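PDB 4ZRX: F5/8 type C domain protein from Bacteroides ovatus, which is a putative alpha-L-fucosidase that probably cleaves terminal fucose from sugar chains and carries an F5/8 type C domain, a module that often binds carbohydrate. Local coordinates for residues F47-I52 with A96-G101; S539-M542 with P547-V550. All coordinates share one frame; numbering follows the deposited sequence.

Contact 1: residues F47-I52 with A96-G101. With EDO (1,2-ethanediol), chain D.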
ATOM      1  N   PHE A  47       5.931  -9.024   0.383  1.00 14.60           N
ATOM      2  CA  PHE A  47       5.308  -9.963  -0.565  1.00 14.64           C
ATOM      3  C   PHE A  47       6.362 -10.217  -1.644  1.00 15.19           C
ATOM      4  O   PHE A  47       7.061  -9.278  -2.079  1.00 15.67           O
ATOM      5  CB  PHE A  47       4.092  -9.310  -1.215  1.00 15.05           C
ATOM      6  CG  PHE A  47       2.793 -10.080  -1.191  1.00 15.55           C
ATOM      7  CD1 PHE A  47       2.715 -11.445  -1.307  1.00 16.15           C
ATOM      8  CD2 PHE A  47       1.601  -9.345  -1.235  1.00 16.08           C
ATOM      9  CE1 PHE A  47       1.439 -12.074  -1.344  1.00 17.25           C
ATOM     10  CE2 PHE A  47       0.364  -9.946  -1.271  1.00 16.73           C
ATOM     11  CZ  PHE A  47       0.289 -11.329  -1.334  1.00 17.23           C
ATOM     12  N   LEU A  48       6.471 -11.481  -2.091  1.00 15.49           N
ATOM     13  CA  LEU A  48       7.248 -11.870  -3.223  1.00 15.73           C
ATOM     14  C   LEU A  48       6.371 -12.562  -4.265  1.00 15.91           C
ATOM     15  O   LEU A  48       6.091 -13.778  -4.171  1.00 16.88           O
ATOM     16  CB  LEU A  48       8.368 -12.803  -2.778  1.00 17.08           C
ATOM     17  CG  LEU A  48       9.382 -12.245  -1.786  1.00 18.03           C
ATOM     18  CD1 LEU A  48      10.188 -13.378  -1.114  1.00 18.99           C
ATOM     19  CD2 LEU A  48      10.327 -11.276  -2.495  1.00 19.42           C
ATOM     20  N   HIS A  49       5.883 -11.816  -5.234  1.00 15.05           N
ATOM     21  CA  HIS A  49       5.222 -12.398  -6.385  1.00 15.51           C
ATOM     22  C   HIS A  49       6.280 -12.839  -7.379  1.00 15.60           C
ATOM     23  O   HIS A  49       7.005 -12.019  -7.949  1.00 15.73           O
ATOM     24  CB  HIS A  49       4.249 -11.433  -7.030  1.00 15.50           C
ATOM     25  CG  HIS A  49       2.959 -11.291  -6.312  1.00 15.95           C
ATOM     26  ND1 HIS A  49       2.844 -10.670  -5.091  1.00 16.07           N
ATOM     27  CD2 HIS A  49       1.709 -11.618  -6.682  1.00 17.08           C
ATOM     28  CE1 HIS A  49       1.581 -10.682  -4.720  1.00 17.15           C
ATOM     29  NE2 HIS A  49       0.874 -11.229  -5.685  1.00 17.10           N
ATOM     30  N   PHE A  50       6.333 -14.159  -7.579  1.00 15.43           N
ATOM     31  CA  PHE A  50       7.309 -14.811  -8.415  1.00 15.69           C
ATOM     32  C   PHE A  50       6.699 -16.102  -8.916  1.00 15.89           C
ATOM     33  O   PHE A  50       5.997 -16.819  -8.203  1.00 16.10           O
ATOM     34  CB  PHE A  50       8.571 -15.085  -7.613  1.00 16.40           C
ATOM     35  CG  PHE A  50       9.698 -15.611  -8.450  1.00 17.03           C
ATOM     36  CD1 PHE A  50      10.261 -14.837  -9.462  1.00 17.45           C
ATOM     37  CD2 PHE A  50      10.218 -16.864  -8.186  1.00 17.67           C
ATOM     38  CE1 PHE A  50      11.324 -15.315 -10.204  1.00 18.98           C
ATOM     39  CE2 PHE A  50      11.241 -17.364  -8.974  1.00 18.24           C
ATOM     40  CZ  PHE A  50      11.826 -16.587  -9.960  1.00 18.16           C
ATOM     41  N   GLY A  51       6.875 -16.387 -10.190  1.00 16.37           N
ATOM     42  CA  GLY A  51       6.344 -17.610 -10.784  1.00 17.29           C
ATOM     43  C   GLY A  51       6.456 -17.622 -12.280  1.00 18.22           C
ATOM     44  O   GLY A  51       7.298 -16.919 -12.876  1.00 17.94           O
ATOM     45  N   ILE A  52       5.599 -18.421 -12.905  1.00 18.92           N
ATOM     46  CA  ILE A  52       5.635 -18.478 -14.354  1.00 20.45           C
ATOM     47  C   ILE A  52       5.225 -17.117 -14.971  1.00 20.14           C
ATOM     48  O   ILE A  52       5.737 -16.751 -16.029  1.00 20.19           O
ATOM     49  CB  ILE A  52       4.789 -19.661 -14.826  1.00 22.05           C
ATOM     50  CG1 ILE A  52       5.204 -20.083 -16.246  1.00 24.60           C
ATOM     51  CG2 ILE A  52       3.350 -19.335 -14.676  1.00 21.93           C
ATOM     52  CD1 ILE A  52       5.274 -21.553 -16.392  1.00 25.48           C
ATOM     53  N   ALA A  96       3.740 -19.205  -3.594  1.00 15.46           N
ATOM     54  CA  ALA A  96       4.125 -20.571  -3.892  1.00 16.16           C
ATOM     55  C   ALA A  96       3.291 -21.110  -5.082  1.00 16.11           C
ATOM     56  O   ALA A  96       3.756 -21.955  -5.860  1.00 17.12           O
ATOM     57  CB  ALA A  96       3.915 -21.432  -2.647  1.00 16.64           C
ATOM     58  N   LYS A  97       2.035 -20.645  -5.189  1.00 16.61           N
ATOM     59  CA  LYS A  97       1.176 -20.965  -6.295  1.00 17.00           C
ATOM     60  C   LYS A  97       0.216 -19.805  -6.471  1.00 17.14           C
ATOM     61  O   LYS A  97      -0.499 -19.438  -5.552  1.00 17.45           O
ATOM     62  CB  LYS A  97       0.345 -22.229  -6.046  1.00 18.09           C
ATOM     63  CG  LYS A  97      -0.421 -22.691  -7.307  1.00 18.39           C
ATOM     64  CD  LYS A  97      -1.376 -23.849  -6.971  1.00 19.43           C
ATOM     65  CE  LYS A  97      -2.628 -23.409  -6.341  1.00 19.82           C
ATOM     66  NZ  LYS A  97      -3.553 -24.512  -6.037  1.00 21.17           N
ATOM     67  N   HIS A  98       0.259 -19.184  -7.661  1.00 16.59           N
ATOM     68  CA  HIS A  98      -0.665 -18.118  -8.013  1.00 16.44           C
ATOM     69  C   HIS A  98      -1.846 -18.708  -8.811  1.00 17.55           C
ATOM     70  O   HIS A  98      -2.023 -19.902  -8.818  1.00 17.19           O
ATOM     71  CB  HIS A  98       0.084 -16.957  -8.704  1.00 16.31           C
ATOM     72  CG  HIS A  98      -0.587 -15.641  -8.535  1.00 17.02           C
ATOM     73  ND1 HIS A  98      -1.466 -15.128  -9.453  1.00 17.99           N
ATOM     74  CD2 HIS A  98      -0.540 -14.741  -7.524  1.00 17.38           C
ATOM     75  CE1 HIS A  98      -1.935 -13.973  -9.024  1.00 17.91           C
ATOM     76  NE2 HIS A  98      -1.414 -13.725  -7.838  1.00 17.67           N
ATOM     77  N   HIS A  99      -2.724 -17.850  -9.344  1.00 18.23           N
ATOM     78  CA  HIS A  99      -4.020 -18.320  -9.927  1.00 20.21           C
ATOM     79  C   HIS A  99      -3.834 -19.272 -11.084  1.00 20.53           C
ATOM     80  O   HIS A  99      -4.660 -20.169 -11.311  1.00 20.91           O
ATOM     81  CB  HIS A  99      -4.880 -17.161 -10.403  1.00 20.58           C
ATOM     82  CG  HIS A  99      -5.099 -16.094  -9.365  1.00 21.10           C
ATOM     83  ND1 HIS A  99      -5.278 -16.377  -8.028  1.00 21.52           N
ATOM     84  CD2 HIS A  99      -5.217 -14.751  -9.487  1.00 21.66           C
ATOM     85  CE1 HIS A  99      -5.463 -15.244  -7.363  1.00 22.24           C
ATOM     86  NE2 HIS A  99      -5.449 -14.246  -8.230  1.00 22.19           N
ATOM     87  N   ASP A 100      -2.723 -19.091 -11.767  1.00 19.82           N
ATOM     88  CA  ASP A 100      -2.311 -19.959 -12.894  1.00 21.21           C
ATOM     89  C   ASP A 100      -2.037 -21.397 -12.494  1.00 20.79           C
ATOM     90  O   ASP A 100      -2.054 -22.294 -13.342  1.00 22.38           O
ATOM     91  CB  ASP A 100      -1.085 -19.348 -13.568  1.00 21.29           C
ATOM     92  CG  ASP A 100       0.059 -19.205 -12.644  1.00 22.11           C
ATOM     93  OD1 ASP A 100       0.778 -20.208 -12.557  1.00 24.29           O
ATOM     94  OD2 ASP A 100       0.215 -18.139 -12.005  1.00 21.51           O
ATOM     95  N   GLY A 101      -1.778 -21.652 -11.215  1.00 20.11           N
ATOM     96  CA  GLY A 101      -1.667 -23.015 -10.729  1.00 20.51           C
ATOM     97  C   GLY A 101      -0.298 -23.640 -10.786  1.00 20.88           C
ATOM     98  O   GLY A 101      -0.124 -24.802 -10.352  1.00 21.05           O
TER
HETATM   99  C1  EDO D 703      -2.292 -11.060  -4.765  1.00 26.04           C
HETATM  100  O1  EDO D 703      -1.832 -11.425  -6.065  1.00 23.30           O
HETATM  101  C2  EDO D 703      -2.656  -9.588  -4.796  1.00 27.91           C
HETATM  102  O2  EDO D 703      -3.590  -9.359  -5.863  1.00 30.19           O

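Contact 2: residues S539-M542 with P547-V550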
ATOM      1  N   SER A 539      -4.760  21.343 -33.009  1.00 34.84           N
ATOM      2  CA  SER A 539      -5.914  20.773 -33.677  1.00 36.11           C
ATOM      3  C   SER A 539      -6.435  19.558 -32.908  1.00 36.21           C
ATOM      4  O   SER A 539      -5.639  18.727 -32.448  1.00 35.46           O
ATOM      5  CB  SER A 539      -5.601  20.405 -35.117  1.00 39.23           C
ATOM      6  OG  SER A 539      -5.374  21.620 -35.829  1.00 42.62           O
ATOM      7  N   ASN A 540      -7.754  19.547 -32.739  1.00 35.34           N
ATOM      8  CA  ASN A 540      -8.501  18.459 -32.109  1.00 37.02           C
ATOM      9  C   ASN A 540      -8.234  18.261 -30.619  1.00 35.97           C
ATOM     10  O   ASN A 540      -8.645  17.241 -30.032  1.00 34.01           O
ATOM     11  CB  ASN A 540      -8.255  17.152 -32.878  1.00 38.17           C
ATOM     12  CG  ASN A 540      -9.363  16.128 -32.675  1.00 39.63           C
ATOM     13  OD1 ASN A 540     -10.574  16.436 -32.708  1.00 39.34           O
ATOM     14  ND2 ASN A 540      -8.944  14.879 -32.474  1.00 41.18           N
ATOM     15  N   ILE A 541      -7.584  19.242 -29.976  1.00 35.89           N
ATOM     16  CA  ILE A 541      -7.177  19.050 -28.565  1.00 35.42           C
ATOM     17  C   ILE A 541      -8.367  18.867 -27.621  1.00 37.17           C
ATOM     18  O   ILE A 541      -8.263  18.169 -26.628  1.00 37.00           O
ATOM     19  CB  ILE A 541      -6.268  20.180 -28.091  1.00 35.89           C
ATOM     20  CG1 ILE A 541      -5.427  19.673 -26.897  1.00 35.00           C
ATOM     21  CG2 ILE A 541      -7.083  21.484 -27.877  1.00 35.76           C
ATOM     22  CD1 ILE A 541      -4.110  20.280 -26.849  1.00 35.74           C
HETATM   23  N   MSE A 542      -9.498  19.468 -27.974  1.00 38.92           N
HETATM   24  CA  MSE A 542     -10.711  19.411 -27.186  1.00 40.14           C
HETATM   25  C   MSE A 542     -11.389  18.047 -27.294  1.00 39.95           C
HETATM   26  O   MSE A 542     -12.279  17.771 -26.530  1.00 41.10           O
HETATM   27  CB  MSE A 542     -11.674  20.572 -27.558  1.00 43.79           C
HETATM   28  CG  MSE A 542     -12.490  20.387 -28.836  1.00 46.78           C
HETATM   29 SE   MSE A 542     -11.444  20.570 -30.518  0.75 50.65          SE
HETATM   30  CE  MSE A 542     -12.270  22.316 -31.076  1.00 51.30           C
ATOM     31  N   PRO A 547      -0.570  15.246 -25.077  1.00 28.56           N
ATOM     32  CA  PRO A 547       0.374  16.355 -25.376  1.00 28.01           C
ATOM     33  C   PRO A 547       0.532  16.573 -26.861  1.00 30.13           C
ATOM     34  O   PRO A 547       0.474  15.597 -27.646  1.00 29.90           O
ATOM     35  CB  PRO A 547       1.686  15.849 -24.752  1.00 28.88           C
ATOM     36  CG  PRO A 547       1.191  14.916 -23.603  1.00 28.37           C
ATOM     37  CD  PRO A 547      -0.007  14.245 -24.130  1.00 28.14           C
ATOM     38  N   GLN A 548       0.688  17.845 -27.256  1.00 29.21           N
ATOM     39  CA  GLN A 548       0.944  18.192 -28.661  1.00 31.33           C
ATOM     40  C   GLN A 548       2.238  18.915 -28.717  1.00 30.45           C
ATOM     41  O   GLN A 548       2.355  19.969 -28.117  1.00 29.20           O
ATOM     42  CB  GLN A 548      -0.141  19.080 -29.248  1.00 32.73           C
ATOM     43  CG  GLN A 548      -1.480  18.391 -29.260  1.00 33.92           C
ATOM     44  CD  GLN A 548      -2.484  19.034 -30.231  1.00 34.57           C
ATOM     45  OE1 GLN A 548      -2.178  19.986 -30.933  1.00 36.87           O
ATOM     46  NE2 GLN A 548      -3.656  18.467 -30.296  1.00 35.80           N
ATOM     47  N   THR A 549       3.170  18.321 -29.450  1.00 30.95           N
ATOM     48  CA  THR A 549       4.499  18.883 -29.658  1.00 31.51           C
ATOM     49  C   THR A 549       4.485  19.661 -30.967  1.00 31.84           C
ATOM     50  O   THR A 549       4.030  19.148 -31.989  1.00 32.09           O
ATOM     51  CB  THR A 549       5.546  17.731 -29.629  1.00 32.45           C
ATOM     52  OG1 THR A 549       5.578  17.142 -28.309  1.00 30.62           O
ATOM     53  CG2 THR A 549       6.942  18.249 -30.014  1.00 32.77           C
ATOM     54  N   VAL A 550       4.851  20.941 -30.900  1.00 31.08           N
ATOM     55  CA  VAL A 550       4.886  21.825 -32.097  1.00 33.25           C
ATOM     56  C   VAL A 550       6.316  21.883 -32.527  1.00 33.31           C
ATOM     57  O   VAL A 550       7.135  22.477 -31.825  1.00 32.59           O
ATOM     58  CB  VAL A 550       4.376  23.231 -31.735  1.00 33.08           C
ATOM     59  CG1 VAL A 550       4.525  24.193 -32.906  1.00 35.36           C
ATOM     60  CG2 VAL A 550       2.904  23.077 -31.280  1.00 33.64           C
TER

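Contact 1: residues F47-I52 with A96-G101
His49 and His98 converge on one bound 1,2-ethanediol at the C-terminal ends of two adjacent parallel strands, 44-48 and 91-97, of a TIM-type barrel. That rim is where enzymes of this fold keep their active sites, so the two histidines probably line the sugar pocket; the diol, probably from the crystallisation liquor, may sit where a sugar hydroxyl would. The side chain of His49 can be followed outward. From CB, chi1 of -78° sets CG opposite the carbonyl carbon and swings the ring back over Phe47. ND1 is hydrogen-bonded to Asn328, which fixes the rotation of the ring. CE1 sits over the centre of the Phe47 ring, 3.4 Å above its plane, while Trp295 stacks on the imidazole. On the side toward His98, CD2 of His49 lies 3.9 Å from CD2 of His98, the two ring planes inclined at 57°. At the tip, NE2 of His49 is 2.7 Å from O1 of the diol in a nearly straight hydrogen bond. NE2 of His98 reaches the same oxygen at 2.9 Å, again nearly straight and from the edge of its ring. Glu230 also bonds to the diol. Imidazole suits both places, being flat enough to pack on aromatics while offering a nitrogen at its tip. His98 packs on its neighbour His99, its CE1 3.4 Å above the plane of the His99 ring and offset toward the rim. His98 also opens a type I turn, closed where Gly101 N bonds to His98 O at 3.0 Å; with positive phi, the turn's last residue is well served by glycine. Farther along, the carboxylate of Asp100 accepts the backbone N-H of Phe102 through OD1, and the methyl CG2 of Ile52 rests 3.4 Å from that same OD1.

Contact 2: residues S539-M542 with P547-V550
Gln548 reaches across to the backbone of Ser539, and this polar link is the one hydrogen bond between the segments. Its NE2 donates to Ser539 O at 2.9 Å, with an N-H...O angle of 157°. The acceptor lies close to the plane of the glutamine amide, but the donor stands 38° out of the carbonyl plane, so the bond does not follow a lone pair of Ser539 O. Glutamine suits the place because its chain, extended beyond CG, is long enough to carry an N-H to a loop carbonyl. The hydroxyl of Ser539 turns to Glu537 instead. Both segments belong to the F5/8 type C domain, a beta sandwich of the discoidin kind: 539-542 is loop, and Gln548 begins strand 548-552, which pairs antiparallel with 495-503. The remaining contacts are van der Waals. Ile541 crosses the glutamine obliquely, its CD1 4.0 Å from Gln548 CG and equally far from CD, while its CB lies 3.8 Å from Gln548 NE2. A branched aliphatic chain fits here, since Ile541 is buried and packs also on Tyr503 and Met514.

How the contacts relate
From the N terminus, the chain first runs into the TIM-type barrel of the fucosidase-family region, where contact 1 closes a long loop of 43 residues: the chain leaves strand 44-48 and, by a beta-alpha-beta crossover through helix 77-86, returns along the parallel strand 91-97 to the same rim. The chain then completes the barrel and passes through the antiparallel sheets of residues 368-458 before entering the F5/8 type C domain. There contact 2 closes a much shorter loop, with four residues between its segments, and ties that loop to the start of strand 548-552. The two loops neither nest nor cross. The centres of contact 1 and contact 2 are about 43 Å apart, and the nearest atoms of contact 1 and contact 2 about 31 Å.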